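Local structure of MaoC family protein (3KHP) at residues A[97-102]-A[259-264]; A[236-241]-A[271-276]; A[284-289]-A[300-305]. The protein probably catalyses the reversible hydration of trans-2-enoyl-CoA thioesters to (3R)-3-hydroxyacyl-CoA, as an R-specific hydratase of the MaoC family. All blocks are in the same frame, centred on the assembly; numbering follows the deposited sequence.

Contact 1: A[97-102]-A[259-264]; sequences AALLHG and ARFTKP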
loop_
_atom_site.group_PDB
_atom_site.type_symbol
_atom_site.label_atom_id
_atom_site.label_comp_id
_atom_site.label_asym_id
_atom_site.label_seq_id
_atom_site.Cartn_x
_atom_site.Cartn_y
_atom_site.Cartn_z
ATOM N N ALA A 97 -15.885 8.086 -10.333
ATOM C CA ALA A 97 -15.559 7.497 -9.030
ATOM C C ALA A 97 -16.109 8.249 -7.791
ATOM O O ALA A 97 -15.887 7.811 -6.676
ATOM C CB ALA A 97 -14.013 7.329 -8.904
ATOM N N ALA A 98 -16.844 9.346 -7.982
ATOM C CA ALA A 98 -17.473 10.074 -6.859
ATOM C C ALA A 98 -18.693 9.314 -6.350
ATOM O O ALA A 98 -19.807 9.544 -6.791
ATOM C CB ALA A 98 -17.862 11.546 -7.271
ATOM N N LEU A 99 -18.477 8.426 -5.390
ATOM C CA LEU A 99 -19.499 7.429 -5.002
ATOM C C LEU A 99 -20.497 7.849 -3.938
ATOM O O LEU A 99 -21.443 7.138 -3.683
ATOM C CB LEU A 99 -18.814 6.141 -4.566
ATOM C CG LEU A 99 -18.204 5.348 -5.714
ATOM C CD1 LEU A 99 -17.231 4.333 -5.175
ATOM C CD2 LEU A 99 -19.304 4.659 -6.551
ATOM N N LEU A 100 -20.310 9.005 -3.319
ATOM C CA LEU A 100 -21.231 9.463 -2.279
ATOM C C LEU A 100 -22.693 9.538 -2.713
ATOM O O LEU A 100 -23.019 10.087 -3.742
ATOM C CB LEU A 100 -20.774 10.814 -1.744
ATOM C CG LEU A 100 -21.444 11.202 -0.409
ATOM C CD1 LEU A 100 -21.261 10.106 0.667
ATOM C CD2 LEU A 100 -20.907 12.575 0.081
ATOM N N HIS A 101 -23.572 8.947 -1.903
ATOM C CA HIS A 101 -24.999 8.747 -2.217
ATOM C C HIS A 101 -25.204 7.684 -3.283
ATOM O O HIS A 101 -26.322 7.223 -3.489
ATOM C CB HIS A 101 -25.679 10.060 -2.621
ATOM C CG HIS A 101 -25.353 11.191 -1.702
ATOM N ND1 HIS A 101 -25.927 11.313 -0.457
ATOM C CD2 HIS A 101 -24.472 12.216 -1.817
ATOM C CE1 HIS A 101 -25.434 12.382 0.148
ATOM N NE2 HIS A 101 -24.547 12.943 -0.653
ATOM N N GLY A 102 -24.119 7.290 -3.932
ATOM C CA GLY A 102 -24.147 6.258 -4.943
ATOM C C GLY A 102 -24.006 4.880 -4.333
ATOM O O GLY A 102 -24.074 4.730 -3.123
ATOM N N ALA A 259 -23.652 -2.213 -1.837
ATOM C CA ALA A 259 -23.981 -1.271 -0.791
ATOM C C ALA A 259 -24.079 0.162 -1.320
ATOM O O ALA A 259 -23.513 0.483 -2.358
ATOM C CB ALA A 259 -22.973 -1.357 0.339
ATOM N N ARG A 260 -24.785 0.985 -0.562
ATOM C CA ARG A 260 -24.944 2.407 -0.821
ATOM C C ARG A 260 -24.073 3.257 0.113
ATOM O O ARG A 260 -24.097 3.056 1.306
ATOM C CB ARG A 260 -26.408 2.800 -0.637
ATOM C CG ARG A 260 -26.728 4.251 -1.039
ATOM C CD ARG A 260 -28.231 4.428 -1.360
ATOM N NE ARG A 260 -29.086 4.079 -0.235
ATOM C CZ ARG A 260 -29.435 4.897 0.762
ATOM N NH1 ARG A 260 -28.996 6.142 0.818
ATOM N NH2 ARG A 260 -30.245 4.460 1.719
ATOM N N PHE A 261 -23.314 4.201 -0.444
ATOM C CA PHE A 261 -22.451 5.075 0.333
ATOM C C PHE A 261 -23.202 6.275 0.861
ATOM O O PHE A 261 -23.580 7.143 0.078
ATOM C CB PHE A 261 -21.277 5.546 -0.525
ATOM C CG PHE A 261 -20.455 4.424 -1.054
ATOM C CD1 PHE A 261 -19.422 3.900 -0.302
ATOM C CD2 PHE A 261 -20.745 3.860 -2.268
ATOM C CE1 PHE A 261 -18.681 2.865 -0.769
ATOM C CE2 PHE A 261 -19.997 2.816 -2.756
ATOM C CZ PHE A 261 -18.970 2.307 -2.004
ATOM N N THR A 262 -23.394 6.349 2.184
ATOM C CA THR A 262 -24.292 7.347 2.753
ATOM C C THR A 262 -23.571 8.535 3.349
ATOM O O THR A 262 -24.017 9.672 3.217
ATOM C CB THR A 262 -25.215 6.741 3.840
ATOM O OG1 THR A 262 -24.478 5.846 4.702
ATOM C CG2 THR A 262 -26.426 6.011 3.194
ATOM N N LYS A 263 -22.480 8.264 4.057
ATOM C CA LYS A 263 -21.682 9.303 4.686
ATOM C C LYS A 263 -20.188 8.989 4.651
ATOM O O LYS A 263 -19.775 7.843 4.509
ATOM C CB LYS A 263 -22.135 9.508 6.108
ATOM C CG LYS A 263 -23.522 10.091 6.198
ATOM C CD LYS A 263 -23.826 10.485 7.612
ATOM C CE LYS A 263 -25.183 11.196 7.726
ATOM N NZ LYS A 263 -25.473 11.412 9.201
ATOM N N PRO A 264 -19.364 10.029 4.720
ATOM C CA PRO A 264 -17.935 9.804 4.627
ATOM C C PRO A 264 -17.337 9.188 5.885
ATOM O O PRO A 264 -17.915 9.286 6.965
ATOM C CB PRO A 264 -17.360 11.205 4.379
ATOM C CG PRO A 264 -18.495 12.140 4.425
ATOM C CD PRO A 264 -19.704 11.453 4.879
HETATM O O HOH W 1 -28.131 7.743 -1.589
#

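Contact 2: A[236-241]-A[271-276]; sequences GVAGRA and LSTVIW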
loop_
_atom_site.group_PDB
_atom_site.type_symbol
_atom_site.label_atom_id
_atom_site.label_comp_id
_atom_site.label_asym_id
_atom_site.label_seq_id
_atom_site.Cartn_x
_atom_site.Cartn_y
_atom_site.Cartn_z
ATOM N N GLY A 236 -14.275 -2.308 0.912
ATOM C CA GLY A 236 -13.352 -3.429 1.135
ATOM C C GLY A 236 -13.261 -3.871 2.595
ATOM O O GLY A 236 -13.094 -5.054 2.871
ATOM N N VAL A 237 -13.374 -2.928 3.528
ATOM C CA VAL A 237 -13.313 -3.263 4.949
ATOM C C VAL A 237 -14.568 -4.042 5.329
ATOM O O VAL A 237 -14.469 -5.124 5.899
ATOM C CB VAL A 237 -13.156 -2.046 5.869
ATOM C CG1 VAL A 237 -13.236 -2.496 7.299
ATOM C CG2 VAL A 237 -11.801 -1.294 5.607
ATOM N N ALA A 238 -15.739 -3.517 4.962
ATOM C CA ALA A 238 -16.982 -4.255 5.164
ATOM C C ALA A 238 -16.857 -5.623 4.486
ATOM O O ALA A 238 -17.330 -6.616 5.017
ATOM C CB ALA A 238 -18.192 -3.505 4.633
ATOM N N GLY A 239 -16.221 -5.663 3.321
ATOM C CA GLY A 239 -16.014 -6.918 2.598
ATOM C C GLY A 239 -15.215 -7.980 3.370
ATOM O O GLY A 239 -15.476 -9.173 3.248
ATOM N N ARG A 240 -14.225 -7.527 4.132
ATOM C CA ARG A 240 -13.429 -8.402 4.977
ATOM C C ARG A 240 -14.292 -8.933 6.103
ATOM O O ARG A 240 -14.229 -10.125 6.428
ATOM C CB ARG A 240 -12.238 -7.665 5.592
ATOM C CG ARG A 240 -11.045 -7.525 4.695
ATOM C CD ARG A 240 -9.740 -7.462 5.504
ATOM N NE ARG A 240 -9.652 -6.186 6.163
ATOM C CZ ARG A 240 -9.545 -5.962 7.460
ATOM N NH1 ARG A 240 -9.465 -6.942 8.356
ATOM N NH2 ARG A 240 -9.513 -4.697 7.865
ATOM N N ALA A 241 -15.079 -8.048 6.711
ATOM C CA ALA A 241 -15.995 -8.476 7.763
ATOM C C ALA A 241 -16.970 -9.546 7.226
ATOM O O ALA A 241 -17.307 -10.491 7.938
ATOM C CB ALA A 241 -16.722 -7.322 8.341
ATOM N N LEU A 271 -14.879 0.835 11.807
ATOM C CA LEU A 271 -16.029 0.470 11.033
ATOM C C LEU A 271 -16.734 -0.795 11.595
ATOM O O LEU A 271 -16.166 -1.913 11.558
ATOM C CB LEU A 271 -15.613 0.296 9.575
ATOM C CG LEU A 271 -15.103 1.564 8.897
ATOM C CD1 LEU A 271 -14.312 1.216 7.671
ATOM C CD2 LEU A 271 -16.222 2.536 8.560
ATOM N N SER A 272 -17.974 -0.611 12.085
ATOM C CA SER A 272 -18.845 -1.715 12.559
ATOM C C SER A 272 -19.809 -2.209 11.518
ATOM O O SER A 272 -20.779 -1.530 11.225
ATOM C CB SER A 272 -19.766 -1.263 13.699
ATOM O OG SER A 272 -19.078 -1.147 14.893
ATOM N N THR A 273 -19.605 -3.420 11.031
ATOM C CA THR A 273 -20.486 -4.003 10.059
ATOM C C THR A 273 -21.509 -4.926 10.736
ATOM O O THR A 273 -21.154 -5.949 11.308
ATOM C CB THR A 273 -19.701 -4.719 9.029
ATOM O OG1 THR A 273 -18.825 -3.778 8.437
ATOM C CG2 THR A 273 -20.597 -5.260 7.962
ATOM N N VAL A 274 -22.767 -4.514 10.678
ATOM C CA VAL A 274 -23.875 -5.224 11.286
ATOM C C VAL A 274 -24.602 -6.032 10.241
ATOM O O VAL A 274 -24.979 -5.526 9.199
ATOM C CB VAL A 274 -24.873 -4.273 12.011
ATOM C CG1 VAL A 274 -24.311 -3.896 13.344
ATOM C CG2 VAL A 274 -25.204 -3.027 11.180
ATOM N N ILE A 275 -24.777 -7.306 10.533
ATOM C CA ILE A 275 -25.185 -8.258 9.538
ATOM C C ILE A 275 -26.443 -8.992 10.026
ATOM O O ILE A 275 -26.611 -9.212 11.226
ATOM C CB ILE A 275 -24.061 -9.262 9.283
ATOM C CG1 ILE A 275 -22.752 -8.531 8.903
ATOM C CG2 ILE A 275 -24.473 -10.264 8.207
ATOM C CD1 ILE A 275 -21.527 -9.450 8.813
ATOM N N TRP A 276 -27.310 -9.357 9.082
ATOM C CA TRP A 276 -28.513 -10.125 9.359
ATOM C C TRP A 276 -28.580 -11.216 8.341
ATOM O O TRP A 276 -28.663 -10.909 7.134
ATOM C CB TRP A 276 -29.781 -9.274 9.180
ATOM C CG TRP A 276 -30.022 -8.235 10.201
ATOM C CD1 TRP A 276 -30.850 -8.328 11.274
ATOM C CD2 TRP A 276 -29.466 -6.923 10.240
ATOM N NE1 TRP A 276 -30.834 -7.156 11.995
ATOM C CE2 TRP A 276 -29.987 -6.279 11.378
ATOM C CE3 TRP A 276 -28.573 -6.227 9.431
ATOM C CZ2 TRP A 276 -29.640 -4.985 11.718
ATOM C CZ3 TRP A 276 -28.243 -4.936 9.775
ATOM C CH2 TRP A 276 -28.770 -4.331 10.898
#

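Contact 3: A[284-289]-A[300-305]; sequences VFRTEV and VLDDGA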
loop_
_atom_site.group_PDB
_atom_site.type_symbol
_atom_site.label_atom_id
_atom_site.label_comp_id
_atom_site.label_asym_id
_atom_site.label_seq_id
_atom_site.Cartn_x
_atom_site.Cartn_y
_atom_site.Cartn_z
ATOM N N VAL A 284 -28.194 -9.276 4.668
ATOM C CA VAL A 284 -28.185 -7.850 4.488
ATOM C C VAL A 284 -27.301 -7.242 5.547
ATOM O O VAL A 284 -27.050 -7.877 6.567
ATOM C CB VAL A 284 -29.622 -7.234 4.526
ATOM C CG1 VAL A 284 -30.429 -7.732 3.342
ATOM C CG2 VAL A 284 -30.342 -7.533 5.853
ATOM N N PHE A 285 -26.827 -6.023 5.311
ATOM C CA PHE A 285 -25.936 -5.374 6.265
ATOM C C PHE A 285 -25.879 -3.861 6.191
ATOM O O PHE A 285 -26.293 -3.244 5.226
ATOM C CB PHE A 285 -24.501 -5.935 6.129
ATOM C CG PHE A 285 -23.768 -5.440 4.906
ATOM C CD1 PHE A 285 -22.927 -4.334 4.986
ATOM C CD2 PHE A 285 -23.943 -6.049 3.674
ATOM C CE1 PHE A 285 -22.243 -3.869 3.862
ATOM C CE2 PHE A 285 -23.279 -5.590 2.554
ATOM C CZ PHE A 285 -22.425 -4.495 2.640
ATOM N N ARG A 286 -25.337 -3.277 7.247
ATOM C CA ARG A 286 -24.877 -1.907 7.225
ATOM C C ARG A 286 -23.505 -1.850 7.829
ATOM O O ARG A 286 -23.139 -2.706 8.631
ATOM C CB ARG A 286 -25.768 -1.002 8.052
ATOM C CG ARG A 286 -27.146 -0.860 7.532
ATOM C CD ARG A 286 -27.893 0.303 8.229
ATOM N NE ARG A 286 -28.784 -0.197 9.254
ATOM C CZ ARG A 286 -30.082 -0.462 9.091
ATOM N NH1 ARG A 286 -30.703 -0.265 7.933
ATOM N NH2 ARG A 286 -30.764 -0.934 10.117
ATOM N N THR A 287 -22.773 -0.800 7.469
ATOM C CA THR A 287 -21.559 -0.431 8.183
ATOM C C THR A 287 -21.744 0.948 8.800
ATOM O O THR A 287 -22.288 1.814 8.158
ATOM C CB THR A 287 -20.389 -0.491 7.242
ATOM O OG1 THR A 287 -20.361 -1.806 6.664
ATOM C CG2 THR A 287 -19.096 -0.221 7.972
ATOM N N GLU A 288 -21.293 1.129 10.037
ATOM C CA GLU A 288 -21.479 2.360 10.787
ATOM C C GLU A 288 -20.226 2.691 11.555
ATOM O O GLU A 288 -19.404 1.826 11.798
ATOM C CB GLU A 288 -22.591 2.224 11.855
ATOM C CG GLU A 288 -23.773 1.357 11.503
ATOM C CD GLU A 288 -24.739 1.045 12.695
ATOM O OE1 GLU A 288 -24.305 0.838 13.862
ATOM O OE2 GLU A 288 -25.954 0.986 12.406
ATOM N N VAL A 289 -20.144 3.915 12.033
ATOM C CA VAL A 289 -19.109 4.318 12.955
ATOM C C VAL A 289 -19.789 4.714 14.246
ATOM O O VAL A 289 -20.557 5.678 14.256
ATOM C CB VAL A 289 -18.344 5.523 12.455
ATOM C CG1 VAL A 289 -17.331 5.979 13.509
ATOM C CG2 VAL A 289 -17.715 5.208 11.123
ATOM N N VAL A 300 -22.543 4.575 7.446
ATOM C CA VAL A 300 -21.701 4.971 6.285
ATOM C C VAL A 300 -21.904 4.111 5.063
ATOM O O VAL A 300 -21.683 4.577 3.949
ATOM C CB VAL A 300 -20.213 5.063 6.665
ATOM C CG1 VAL A 300 -20.031 6.115 7.720
ATOM C CG2 VAL A 300 -19.658 3.724 7.167
ATOM N N LEU A 301 -22.309 2.850 5.260
ATOM C CA LEU A 301 -22.781 1.969 4.177
ATOM C C LEU A 301 -24.146 1.461 4.573
ATOM O O LEU A 301 -24.333 0.947 5.683
ATOM C CB LEU A 301 -21.901 0.736 3.937
ATOM C CG LEU A 301 -20.439 0.898 3.532
ATOM C CD1 LEU A 301 -19.796 -0.505 3.413
ATOM C CD2 LEU A 301 -20.294 1.715 2.218
ATOM N N ASP A 302 -25.090 1.586 3.659
ATOM C CA ASP A 302 -26.456 1.224 3.914
ATOM C C ASP A 302 -26.879 0.324 2.778
ATOM O O ASP A 302 -26.164 0.173 1.777
ATOM C CB ASP A 302 -27.343 2.469 4.000
ATOM C CG ASP A 302 -28.561 2.292 4.948
ATOM O OD1 ASP A 302 -29.007 1.159 5.165
ATOM O OD2 ASP A 302 -29.105 3.303 5.442
ATOM N N ASP A 303 -28.044 -0.274 2.970
ATOM C CA ASP A 303 -28.649 -1.152 1.999
ATOM C C ASP A 303 -27.712 -2.243 1.526
ATOM O O ASP A 303 -27.730 -2.632 0.368
ATOM C CB ASP A 303 -29.180 -0.337 0.831
ATOM C CG ASP A 303 -30.222 0.701 1.270
ATOM O OD1 ASP A 303 -31.019 0.466 2.209
ATOM O OD2 ASP A 303 -30.248 1.759 0.648
ATOM N N GLY A 304 -26.923 -2.779 2.440
ATOM C CA GLY A 304 -25.992 -3.849 2.097
ATOM C C GLY A 304 -26.709 -5.148 1.832
ATOM O O GLY A 304 -27.626 -5.495 2.555
ATOM N N ALA A 305 -26.274 -5.862 0.799
ATOM C CA ALA A 305 -26.872 -7.122 0.385
ATOM C C ALA A 305 -25.746 -8.050 0.001
ATOM O O ALA A 305 -24.804 -7.631 -0.679
ATOM C CB ALA A 305 -27.816 -6.892 -0.820
#

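Contact 1: A[97-102]-A[259-264]
His101 and Gly102 are tied to Phe261 by two backbone hydrogen bonds: His101 N donates to Phe261 O at 2.7 Å, and Phe261 N to Gly102 O at 2.8 Å. The second is the straighter at hydrogen, 157° against 136°. Arg260 CA adds a weaker C-H...O approach to Gly102 O, 3.4 Å away. Within 97-102, a type II turn is closed by Gly102 N to Leu99 O at 2.7 Å, a turn consistent with the His101 N-H and the Gly102 carbonyl both being presented to Phe261.

One water forms a second polar link: it gives a hydrogen bond to His101 O at 2.7 Å and accepts one from Arg260 NH1 at 3.0 Å. The same guanidinium makes a salt bridge through NE to Asp303, so both NH1 and NE have partners, which probably restricts the rotation of the group.

The apolar part centres on the Phe261 ring. With CG anti to the carbonyl carbon (chi1 -59°), the ring leans toward Leu99, which makes an off-centre CH-pi contact, CB 4.2 Å from the centroid, while its CD1 comes 4.0 Å from Phe261 CE2. Gly102 O sits at the ring edge. Although Leu100 CB points away, its CD1 turns back to the carbonyls of Phe261 and Thr262.

The chemistry implies a division of labour: sequence-independent backbone bonds fix the turn to the end of strand 254-261, the buried Phe261 ring packs on Leu99, and water bridges His101 to Arg260.

Contact 2: A[236-241]-A[271-276]
Val237, Ala238 and Ala241 meet Leu271, Thr273 and Ile275 with no flat side chain between them, so no ring face or edge is used in the interface. The one aromatic ring system of the two segments, that of Trp276, packs edge-to-face with Phe181 instead and does not reach the helix.

The touching groups are mostly aliphatic, the threonine hydroxyl being the exception. Leu271 CD1 lies against the Val237 branch, 3.9 Å from CG1 and about as far from CB, the two side chains crossing at roughly a right angle. Val237 has CG1 anti to its backbone N (chi1 175°), which leaves both methyls within 4.1 Å of that same CD1. One helical turn further on, Ala241 CB rests 4.0 Å from Thr273 CB. Ala238, between Val237 and Ala241 in the helix, meets the threonine hydroxyl, its CA 3.8 Å from Thr273 OG1. At the far end the approach is looser, with Ile275 CD1 4.4 Å from Ala241 O.

No hydrogen bond crosses the contact. Thr273 OG1 is hydrogen-bonded to Thr287 OG1 on the adjoining strand, so this hydroxyl can be buried against alanine without lacking a polar partner. The segment axes pass 8.7 Å apart with their directions 51° from each other, and the CA atoms of Ala238 and Thr273 come to 6.0 Å.

Such chemistry implies packing between buried, mostly apolar side chains; the short alanines are consistent with the close approach of helix 231-245 to the sheet, as in the hot-dog fold.

Contact 3: A[284-289]-A[300-305]
Thr287 O grips two donors, Val300 N at 2.9 Å and Leu301 N at 3.1 Å, the latter bond almost straight at its hydrogen (177°). Thr287 N completes the pairing by donating to Leu301 O at 2.9 Å. Two residues earlier on the same strand Phe285 repeats the antiparallel pattern with Gly304: Phe285 N bonds to Gly304 O at 2.9 Å, approaching from above the carbonyl plane, and Gly304 N returns to Phe285 O at 2.9 Å, in that carbonyl's plane. Between these pairs Asp302 and Asp303 stand where the opposite strand has Arg286 alone, and the register slips by one residue.

At this point Arg286 lies alongside Asp302. The two side chains point the same way, and NH1 forms a long salt bridge of 3.5 Å to Asp302 OD1, which lies at the edge of the guanidinium with the two group planes nearly perpendicular (89°). OD1 also accepts from Asp303 N, an arrangement that probably steadies the carboxylate. The guanidinium has a further cation-pi partner in Phe181.

Packing follows on the face that carries Phe285, Thr287 and Leu301. With CG between the backbone N and the carbonyl carbon (chi1 75°), the phenyl ring covers Gly304 in a CH-pi contact, the glycine CA 3.5 Å from the ring centroid; Leu301 CD1 meets the ring edge. Leu301 runs beside Thr287, its CD1 3.5 Å from Thr287 OG1, a hydroxyl that is hydrogen-bonded to Thr273 OG1, and both touch Ala238 of helix 231-245. At the other end, methyls of Val289 and Val300 meet.

Val300 and Leu301 facing Thr287 form a classic beta bulge, and the whole is an antiparallel beta hairpin whose register is broken, in a sheet that packs on a helix, as in the hot-dog fold of MaoC-like hydratases.

In the fold
All three contacts reach one antiparallel sheet. Contact 1 brings the run leading into strand 103-108, from the N-terminal hydratase 2 part, to strand 254-261 of the MaoC-like part, consistent with the two halves of a double hot-dog fold. It touches contact 3, centres 11 Å apart, through the salt bridge of Arg260 NE to Asp303 OD2 (2.7 Å) and by Phe261 packing on Leu301. Contacts 2 and 3 have centres 8 Å apart; strands 271-279 and 282-289 are neighbours, and Ala238 CB of helix 231-245 lies 3.4 Å from Thr287 OG1. Contacts 1 and 2 do not touch, their nearest atoms being about 7 Å apart; in the sheet, strands 298-308 and 282-289 lie between 254-261 and 271-279.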